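Local coordinates for protein mevalonate kinase, putative (Leishmania major, PDB 2HFS) that probably phosphorylates (R)-mevalonate with ATP to give (R)-5-phosphomevalonate and ADP, the first of three steps from mevalonate to isopentenyl diphosphate, at residues 4-8 with 89-93; 29-35 with 222-227; 45-49 with 121-126. One frame throughout, in Å; residues are numbered along the deposited sequence.

Contact 1 (4-8 with 89-93); sequences MSKPV and LKVDL
The flat carbonyl group of Lys90 has a different neighbour on each face: the selenium of Met4, a selenomethionine, lies above one, and Ser5 OG lies on the side of the opposite one. Ser5 N approaches beyond the oxygen, its position tilted 20° from the carbonyl plane. The selenium stands 3.5 Å (SE) from Lys90 O, brought there by a bend at chi2 that folds the chain back over the peptide. Ser5 N donates to Lys90 O across 2.8 Å, and the N-H...O angle of 162° makes this nearly straight bond the firm direct link between the segments. With chi1 at -18°, Ser5 OG almost eclipses its own backbone N and is turned back toward the chain at Leu89 and Lys90. There it sits 2.6 Å (OG) from Leu89 O and makes, at best, a weak bond of 3.0 Å from OG to Lys90 O, since one proton must serve whichever acceptor it chooses. A water forms the second link, donating to Ser5 O (2.5 Å) and accepting from Asp92 N (2.9 Å). Beside it, Met4 CG passes Asp92 CB at 4.1 Å, while the Asp92 carboxylate is engaged by the hydroxyl of Ser94. A Schellman motif turns the Lys90 carbonyl toward Ser5, the positive phi of Lys90 ending the preceding helix. The contact thus ties the N-terminal tail to the loop between helix 70-88 and strand 97-103, at the surface of the molecule. Tyr130 of helix 114-130 touches Ser5, Pro7, Val91 and Leu93, and Leu86 of helix 70-88 packs on Val91 and Leu93, so side chains from two helices bear on this loop.

Contact 2 (29-35 with 222-227); sequences FVVHGAE and LYDNYT
Phe29 to Ala34 fold into a compact turn that faces Tyr223 and Tyr226 on one side of helix 222-227, and within it Phe29 O takes the N-H groups of His32 (2.9 Å to N) and Ala34 (3.2 Å to N) from opposite faces of its carbonyl plane. In this GHMP kinase the turn belongs to the connection between the antiparallel strands 17-25 and 36-52, and the contact brings it against the long helix 216-239. Phe29 and Tyr226 form an aromatic pair whose planes differ by only 6°, yet the rings are slid so far apart, with centroids separated by 5.1 Å, that they barely overlap. What covers the Phe29 face is instead Tyr226 CB, a CH-pi contact 4.0 Å from the Phe29 ring centroid. Tyr226 has CG anti to its N (chi1 178°), which sends the ring out from the helix past Phe29 to Ala34 and Glu35. Ala34 CB meets the edge of that ring, 3.5 Å from Tyr226 CD1, and also packs on Tyr223 CE2, wedging the methyl between two tyrosines. Farther along the same edge, Tyr226 OH donates to Glu35 O at 2.8 Å, although the placement of this hydroxyl is less sure. The Glu35 carboxylate turns to another part of the helix, where it forms a salt bridge with Arg234. His32 adds its CB to the Tyr223 ring, while its ND1 pairs with Lys212. Gly33, at a phi of 107°, lets the backbone pass close to the Tyr223 hydroxyl. Its carbonyl carbon, Gly33 C, lies at the edge of the Tyr223 ring, 3.1 Å from Tyr223 OH.

Contact 3 (45-49 with 121-126); sequences TECRL and AFSRAL
A helix laid against a beta sheet brings Cys47 and Leu49 of strand 45-49 down onto Ala121, Phe122, Ala125 and Leu126 in the buried core of the N-terminal domain. The segment axes come within 7.2 Å and their directions differ by 33°, a close approach made possible by the small alanines on the near side of the helix. Ala121 CB reaches the strand backbone, 3.4 Å from Thr45 O. One helical turn later, Ala125 CB lies 3.8 Å from Cys47 SG, and the same methyl also meets Cys47 O. The thiol arrives there because SG is anti to the backbone N (chi1 171°), and it approaches the Phe122 ring obliquely, a sulfur-aromatic contact with SG 4.0 Å from Phe122 CD1. This is the sheet-on-helix layer of the GHMP kinase N-terminal domain, of the ribosomal protein S5 type. Helix 114-130 directly follows the glycine- and serine-rich loop that in related enzymes binds the phosphates of ATP. Leu49 straddles the helix surface with its two branches. CD1 packs 3.6 Å from Ala125 CB and equally close to Leu126 CD2, whereas Leu49 CD2 meets the edge of the phenyl ring, 4.1 Å from Phe122 CE1, the two side chains crossing at about a right angle. Leu126 CD1 sits over the centre of one face of the Phe122 ring, 3.5 Å above its plane. Met100 of strand 97-103 and Val85 of helix 70-88 also touch Phe122, and the His82 ring meets it with planes at about 55°.

In the fold
Contacts 1 and 3 are neighbours, with centres about 15 Å apart and a direct touch between Leu89 CD1 and Leu126 CD1 at 3.8 Å. Helix 114-130 serves both, carrying the alanine face of contact 3 and ending at Tyr130 beneath contact 1. Contact 2 lies on the other side of the chain's centre: its nearest atoms are about 22 Å from contact 3 and about 27 Å from contact 1. Chain continuity nevertheless links it to contact 3, because residues 29-35 lead into strand 36-52, which carries residues 45-49. Of the three, contact 3 is tied most directly in sequence to the probable ATP-phosphate loop, through helix 114-130.

Contact 1 (4-8 with 89-93)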
loop_
_atom_site.group_PDB
_atom_site.type_symbol
_atom_site.label_atom_id
_atom_site.label_comp_id
_atom_site.label_asym_id
_atom_site.label_seq_id
_atom_site.Cartn_x
_atom_site.Cartn_y
_atom_site.Cartn_z
HETATM N N MSE A 4 23.621 -15.863 -16.225
HETATM C CA MSE A 4 22.151 -16.064 -16.023
HETATM C C MSE A 4 21.884 -17.066 -14.910
HETATM O O MSE A 4 22.632 -18.043 -14.753
HETATM C CB MSE A 4 21.472 -16.535 -17.319
HETATM C CG MSE A 4 21.470 -15.517 -18.462
HETATM SE SE MSE A 4 20.540 -13.823 -18.079
HETATM C CE MSE A 4 20.929 -12.868 -19.754
ATOM N N SER A 5 20.823 -16.822 -14.141
ATOM C CA SER A 5 20.371 -17.768 -13.116
ATOM C C SER A 5 19.643 -18.928 -13.781
ATOM O O SER A 5 18.677 -18.722 -14.514
ATOM C CB SER A 5 19.408 -17.111 -12.114
ATOM O OG SER A 5 19.470 -15.701 -12.118
ATOM N N LYS A 6 20.093 -20.149 -13.516
ATOM C CA LYS A 6 19.388 -21.335 -13.994
ATOM C C LYS A 6 18.453 -21.843 -12.891
ATOM O O LYS A 6 18.800 -21.731 -11.704
ATOM C CB LYS A 6 20.393 -22.410 -14.413
ATOM C CG LYS A 6 20.010 -23.167 -15.691
ATOM C CD LYS A 6 19.378 -24.530 -15.407
ATOM C CE LYS A 6 18.807 -25.139 -16.671
ATOM N NZ LYS A 6 18.176 -26.460 -16.394
ATOM N N PRO A 7 17.269 -22.360 -13.256
ATOM C CA PRO A 7 16.299 -22.821 -12.256
ATOM C C PRO A 7 16.799 -24.039 -11.507
ATOM O O PRO A 7 17.267 -25.010 -12.121
ATOM C CB PRO A 7 15.054 -23.180 -13.082
ATOM C CG PRO A 7 15.268 -22.571 -14.418
ATOM C CD PRO A 7 16.748 -22.538 -14.623
ATOM N N VAL A 8 16.717 -23.969 -10.187
ATOM C CA VAL A 8 17.197 -25.035 -9.328
ATOM C C VAL A 8 16.031 -25.939 -8.958
ATOM O O VAL A 8 16.152 -27.157 -9.043
ATOM C CB VAL A 8 17.917 -24.501 -8.076
ATOM C CG1 VAL A 8 18.395 -25.645 -7.192
ATOM C CG2 VAL A 8 19.096 -23.658 -8.478
ATOM N N LEU A 89 17.020 -9.925 -11.983
ATOM C CA LEU A 89 17.453 -11.165 -11.343
ATOM C C LEU A 89 18.228 -12.095 -12.279
ATOM O O LEU A 89 18.587 -13.218 -11.896
ATOM C CB LEU A 89 16.241 -11.862 -10.723
ATOM C CG LEU A 89 15.688 -11.021 -9.566
ATOM C CD1 LEU A 89 14.510 -11.694 -8.901
ATOM C CD2 LEU A 89 16.801 -10.725 -8.546
ATOM N N LYS A 90 18.470 -11.607 -13.495
ATOM C CA LYS A 90 19.218 -12.328 -14.510
ATOM C C LYS A 90 18.564 -13.675 -14.846
ATOM O O LYS A 90 19.227 -14.701 -14.950
ATOM C CB LYS A 90 20.689 -12.481 -14.080
ATOM C CG LYS A 90 21.376 -11.139 -13.800
ATOM C CD LYS A 90 21.951 -10.527 -15.059
ATOM C CE LYS A 90 21.868 -9.003 -15.036
ATOM N NZ LYS A 90 22.485 -8.403 -16.260
ATOM N N VAL A 91 17.248 -13.650 -15.000
ATOM C CA VAL A 91 16.489 -14.834 -15.343
ATOM C C VAL A 91 16.117 -14.735 -16.828
ATOM O O VAL A 91 15.637 -13.694 -17.290
ATOM C CB VAL A 91 15.241 -14.963 -14.452
ATOM C CG1 VAL A 91 14.437 -16.156 -14.850
ATOM C CG2 VAL A 91 15.649 -15.028 -12.979
ATOM N N ASP A 92 16.358 -15.827 -17.552
ATOM C CA ASP A 92 16.234 -15.900 -19.009
ATOM C C ASP A 92 15.206 -16.959 -19.345
ATOM O O ASP A 92 15.419 -18.144 -19.062
ATOM C CB ASP A 92 17.579 -16.335 -19.590
ATOM C CG ASP A 92 17.624 -16.280 -21.121
ATOM O OD1 ASP A 92 16.585 -16.474 -21.794
ATOM O OD2 ASP A 92 18.688 -16.065 -21.733
ATOM N N LEU A 93 14.108 -16.539 -19.962
ATOM C CA LEU A 93 12.996 -17.432 -20.249
ATOM C C LEU A 93 12.846 -17.741 -21.755
ATOM O O LEU A 93 11.806 -18.235 -22.199
ATOM C CB LEU A 93 11.704 -16.860 -19.636
ATOM C CG LEU A 93 11.666 -16.655 -18.094
ATOM C CD1 LEU A 93 10.247 -16.367 -17.612
ATOM C CD2 LEU A 93 12.269 -17.825 -17.285
HETATM O O HOH W 1 17.727 -18.245 -16.777
#

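Contact 2 (29-35 with 222-227)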
loop_
_atom_site.group_PDB
_atom_site.type_symbol
_atom_site.label_atom_id
_atom_site.label_comp_id
_atom_site.label_asym_id
_atom_site.label_seq_id
_atom_site.Cartn_x
_atom_site.Cartn_y
_atom_site.Cartn_z
ATOM N N PHE A 29 2.276 15.410 2.591
ATOM C CA PHE A 29 3.197 16.201 3.423
ATOM C C PHE A 29 4.607 15.612 3.458
ATOM O O PHE A 29 5.611 16.341 3.608
ATOM C CB PHE A 29 2.632 16.352 4.831
ATOM C CG PHE A 29 1.363 17.163 4.878
ATOM C CD1 PHE A 29 0.135 16.554 5.110
ATOM C CD2 PHE A 29 1.394 18.542 4.655
ATOM C CE1 PHE A 29 -1.045 17.308 5.137
ATOM C CE2 PHE A 29 0.217 19.310 4.704
ATOM C CZ PHE A 29 -1.007 18.680 4.934
ATOM N N VAL A 30 4.673 14.296 3.297
ATOM C CA VAL A 30 5.935 13.571 3.188
ATOM C C VAL A 30 6.812 14.056 2.014
ATOM O O VAL A 30 8.047 14.072 2.112
ATOM C CB VAL A 30 5.668 12.045 3.085
ATOM C CG1 VAL A 30 4.915 11.700 1.775
ATOM C CG2 VAL A 30 6.951 11.252 3.213
ATOM N N VAL A 31 6.165 14.436 0.914
ATOM C CA VAL A 31 6.833 15.018 -0.249
ATOM C C VAL A 31 7.655 16.255 0.152
ATOM O O VAL A 31 8.670 16.559 -0.473
ATOM C CB VAL A 31 5.800 15.349 -1.354
ATOM C CG1 VAL A 31 6.407 16.144 -2.517
ATOM C CG2 VAL A 31 5.158 14.061 -1.856
ATOM N N HIS A 32 7.219 16.927 1.221
ATOM C CA HIS A 32 7.826 18.181 1.665
ATOM C C HIS A 32 8.656 18.027 2.933
ATOM O O HIS A 32 9.024 19.022 3.580
ATOM C CB HIS A 32 6.741 19.257 1.789
ATOM C CG HIS A 32 6.038 19.512 0.496
ATOM N ND1 HIS A 32 6.364 20.564 -0.329
ATOM C CD2 HIS A 32 5.088 18.798 -0.156
ATOM C CE1 HIS A 32 5.609 20.519 -1.414
ATOM N NE2 HIS A 32 4.844 19.445 -1.344
ATOM N N GLY A 33 8.938 16.772 3.284
ATOM C CA GLY A 33 9.929 16.458 4.303
ATOM C C GLY A 33 9.364 15.978 5.616
ATOM O O GLY A 33 10.111 15.763 6.564
ATOM N N ALA A 34 8.044 15.809 5.674
ATOM C CA ALA A 34 7.381 15.390 6.909
ATOM C C ALA A 34 7.518 13.886 7.066
ATOM O O ALA A 34 7.718 13.175 6.091
ATOM C CB ALA A 34 5.908 15.807 6.884
ATOM N N GLU A 35 7.435 13.397 8.294
ATOM C CA GLU A 35 7.463 11.952 8.528
ATOM C C GLU A 35 6.089 11.375 8.182
ATOM O O GLU A 35 5.069 12.037 8.381
ATOM C CB GLU A 35 7.801 11.639 9.984
ATOM C CG GLU A 35 9.086 12.275 10.523
ATOM C CD GLU A 35 9.450 11.787 11.918
ATOM O OE1 GLU A 35 8.631 11.116 12.585
ATOM O OE2 GLU A 35 10.573 12.069 12.364
ATOM N N LEU A 222 0.034 24.721 7.391
ATOM C CA LEU A 222 -0.552 23.366 7.336
ATOM C C LEU A 222 0.486 22.257 7.515
ATOM O O LEU A 222 0.220 21.225 8.145
ATOM C CB LEU A 222 -1.289 23.163 6.012
ATOM C CG LEU A 222 -2.340 24.214 5.685
ATOM C CD1 LEU A 222 -3.007 23.922 4.330
ATOM C CD2 LEU A 222 -3.368 24.316 6.827
ATOM N N TYR A 223 1.654 22.467 6.922
ATOM C CA TYR A 223 2.786 21.560 7.059
ATOM C C TYR A 223 3.236 21.419 8.518
ATOM O O TYR A 223 3.503 20.310 8.991
ATOM C CB TYR A 223 3.956 22.061 6.207
ATOM C CG TYR A 223 5.183 21.200 6.348
ATOM C CD1 TYR A 223 6.145 21.477 7.316
ATOM C CD2 TYR A 223 5.365 20.084 5.534
ATOM C CE1 TYR A 223 7.273 20.666 7.460
ATOM C CE2 TYR A 223 6.490 19.277 5.664
ATOM C CZ TYR A 223 7.436 19.570 6.626
ATOM O OH TYR A 223 8.541 18.763 6.749
ATOM N N ASP A 224 3.342 22.530 9.244
ATOM C CA ASP A 224 3.814 22.419 10.628
ATOM C C ASP A 224 2.724 21.789 11.473
ATOM O O ASP A 224 3.003 20.979 12.354
ATOM C CB ASP A 224 4.203 23.770 11.212
ATOM C CG ASP A 224 5.441 24.357 10.569
ATOM O OD1 ASP A 224 6.300 23.596 10.063
ATOM O OD2 ASP A 224 5.621 25.590 10.538
ATOM N N ASN A 225 1.484 22.165 11.173
ATOM C CA ASN A 225 0.306 21.558 11.774
ATOM C C ASN A 225 0.388 20.050 11.619
ATOM O O ASN A 225 0.079 19.310 12.554
ATOM C CB ASN A 225 -0.979 22.105 11.125
ATOM C CG ASN A 225 -1.313 23.540 11.587
ATOM O OD1 ASN A 225 -0.641 24.099 12.461
ATOM N ND2 ASN A 225 -2.352 24.131 10.999
ATOM N N TYR A 226 0.827 19.608 10.441
ATOM C CA TYR A 226 1.046 18.176 10.214
ATOM C C TYR A 226 2.118 17.540 11.103
ATOM O O TYR A 226 1.894 16.472 11.695
ATOM C CB TYR A 226 1.285 17.810 8.739
ATOM C CG TYR A 226 1.550 16.327 8.668
ATOM C CD1 TYR A 226 2.860 15.832 8.514
ATOM C CD2 TYR A 226 0.508 15.405 8.894
ATOM C CE1 TYR A 226 3.117 14.455 8.514
ATOM C CE2 TYR A 226 0.754 14.026 8.909
ATOM C CZ TYR A 226 2.057 13.559 8.726
ATOM O OH TYR A 226 2.285 12.205 8.747
ATOM N N THR A 227 3.284 18.176 11.180
ATOM C CA THR A 227 4.412 17.642 11.950
ATOM C C THR A 227 4.046 17.417 13.419
ATOM O O THR A 227 4.467 16.431 14.006
ATOM C CB THR A 227 5.683 18.511 11.812
ATOM O OG1 THR A 227 5.410 19.853 12.251
ATOM C CG2 THR A 227 6.086 18.641 10.346
#

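Contact 3 (45-49 with 121-126)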
loop_
_atom_site.group_PDB
_atom_site.type_symbol
_atom_site.label_atom_id
_atom_site.label_comp_id
_atom_site.label_asym_id
_atom_site.label_seq_id
_atom_site.Cartn_x
_atom_site.Cartn_y
_atom_site.Cartn_z
ATOM N N THR A 45 -0.649 -10.749 -1.460
ATOM C CA THR A 45 -0.734 -11.368 -2.761
ATOM C C THR A 45 0.345 -12.467 -2.752
ATOM O O THR A 45 1.489 -12.232 -2.292
ATOM C CB THR A 45 -0.442 -10.310 -3.852
ATOM O OG1 THR A 45 -1.564 -9.412 -3.964
ATOM C CG2 THR A 45 -0.349 -10.941 -5.221
ATOM N N GLU A 46 -0.029 -13.666 -3.199
ATOM C CA GLU A 46 0.930 -14.784 -3.288
ATOM C C GLU A 46 1.265 -15.133 -4.746
ATOM O O GLU A 46 0.382 -15.075 -5.618
ATOM C CB GLU A 46 0.396 -16.004 -2.533
ATOM C CG GLU A 46 1.250 -17.258 -2.738
ATOM C CD GLU A 46 0.784 -18.462 -1.938
ATOM O OE1 GLU A 46 -0.425 -18.562 -1.638
ATOM O OE2 GLU A 46 1.647 -19.315 -1.618
ATOM N N CYS A 47 2.541 -15.446 -5.006
ATOM C CA CYS A 47 3.002 -15.899 -6.317
ATOM C C CYS A 47 3.564 -17.325 -6.200
ATOM O O CYS A 47 4.364 -17.626 -5.296
ATOM C CB CYS A 47 4.048 -14.933 -6.907
ATOM S SG CYS A 47 4.844 -15.569 -8.404
ATOM N N ARG A 48 3.111 -18.198 -7.099
ATOM C CA ARG A 48 3.624 -19.555 -7.231
ATOM C C ARG A 48 4.183 -19.665 -8.637
ATOM O O ARG A 48 3.576 -19.149 -9.599
ATOM C CB ARG A 48 2.503 -20.590 -7.077
ATOM C CG ARG A 48 1.900 -20.749 -5.694
ATOM C CD ARG A 48 0.741 -21.779 -5.629
ATOM N NE ARG A 48 1.233 -23.154 -5.735
ATOM C CZ ARG A 48 0.601 -24.250 -5.293
ATOM N NH1 ARG A 48 -0.577 -24.158 -4.686
ATOM N NH2 ARG A 48 1.164 -25.443 -5.451
ATOM N N LEU A 49 5.318 -20.345 -8.744
ATOM C CA LEU A 49 6.011 -20.544 -10.001
ATOM C C LEU A 49 6.330 -22.014 -10.247
ATOM O O LEU A 49 6.567 -22.761 -9.312
ATOM C CB LEU A 49 7.328 -19.770 -9.986
ATOM C CG LEU A 49 7.257 -18.249 -9.912
ATOM C CD1 LEU A 49 8.689 -17.739 -9.862
ATOM C CD2 LEU A 49 6.529 -17.674 -11.139
ATOM N N ALA A 121 5.949 -10.454 -4.244
ATOM C CA ALA A 121 5.659 -11.890 -4.238
ATOM C C ALA A 121 6.451 -12.613 -5.334
ATOM O O ALA A 121 7.052 -13.676 -5.092
ATOM C CB ALA A 121 4.156 -12.119 -4.410
ATOM N N PHE A 122 6.475 -12.014 -6.520
ATOM C CA PHE A 122 7.222 -12.526 -7.675
ATOM C C PHE A 122 8.726 -12.671 -7.391
ATOM O O PHE A 122 9.304 -13.724 -7.659
ATOM C CB PHE A 122 6.964 -11.597 -8.884
ATOM C CG PHE A 122 7.517 -12.105 -10.196
ATOM C CD1 PHE A 122 7.546 -13.460 -10.495
ATOM C CD2 PHE A 122 8.014 -11.195 -11.132
ATOM C CE1 PHE A 122 8.066 -13.916 -11.740
ATOM C CE2 PHE A 122 8.525 -11.628 -12.369
ATOM C CZ PHE A 122 8.545 -12.987 -12.673
ATOM N N SER A 123 9.346 -11.607 -6.867
ATOM C CA SER A 123 10.758 -11.615 -6.500
ATOM C C SER A 123 11.080 -12.729 -5.519
ATOM O O SER A 123 12.091 -13.410 -5.661
ATOM C CB SER A 123 11.154 -10.263 -5.921
ATOM O OG SER A 123 11.053 -9.264 -6.933
ATOM N N ARG A 124 10.224 -12.894 -4.515
ATOM C CA ARG A 124 10.370 -13.964 -3.536
ATOM C C ARG A 124 10.269 -15.351 -4.178
ATOM O O ARG A 124 11.096 -16.213 -3.903
ATOM C CB ARG A 124 9.342 -13.806 -2.402
ATOM C CG ARG A 124 9.647 -12.634 -1.439
ATOM C CD ARG A 124 8.897 -12.717 -0.102
ATOM N NE ARG A 124 9.147 -11.567 0.770
ATOM C CZ ARG A 124 10.267 -11.361 1.455
ATOM N NH1 ARG A 124 11.290 -12.219 1.378
ATOM N NH2 ARG A 124 10.375 -10.280 2.210
ATOM N N ALA A 125 9.266 -15.556 -5.034
ATOM C CA ALA A 125 9.101 -16.853 -5.724
ATOM C C ALA A 125 10.268 -17.177 -6.645
ATOM O O ALA A 125 10.688 -18.330 -6.712
ATOM C CB ALA A 125 7.796 -16.892 -6.493
ATOM N N LEU A 126 10.769 -16.170 -7.361
ATOM C CA LEU A 126 11.957 -16.333 -8.193
ATOM C C LEU A 126 13.147 -16.718 -7.320
ATOM O O LEU A 126 13.920 -17.638 -7.671
ATOM C CB LEU A 126 12.255 -15.056 -8.999
ATOM C CG LEU A 126 11.260 -14.709 -10.118
ATOM C CD1 LEU A 126 11.508 -13.272 -10.636
ATOM C CD2 LEU A 126 11.363 -15.716 -11.275
#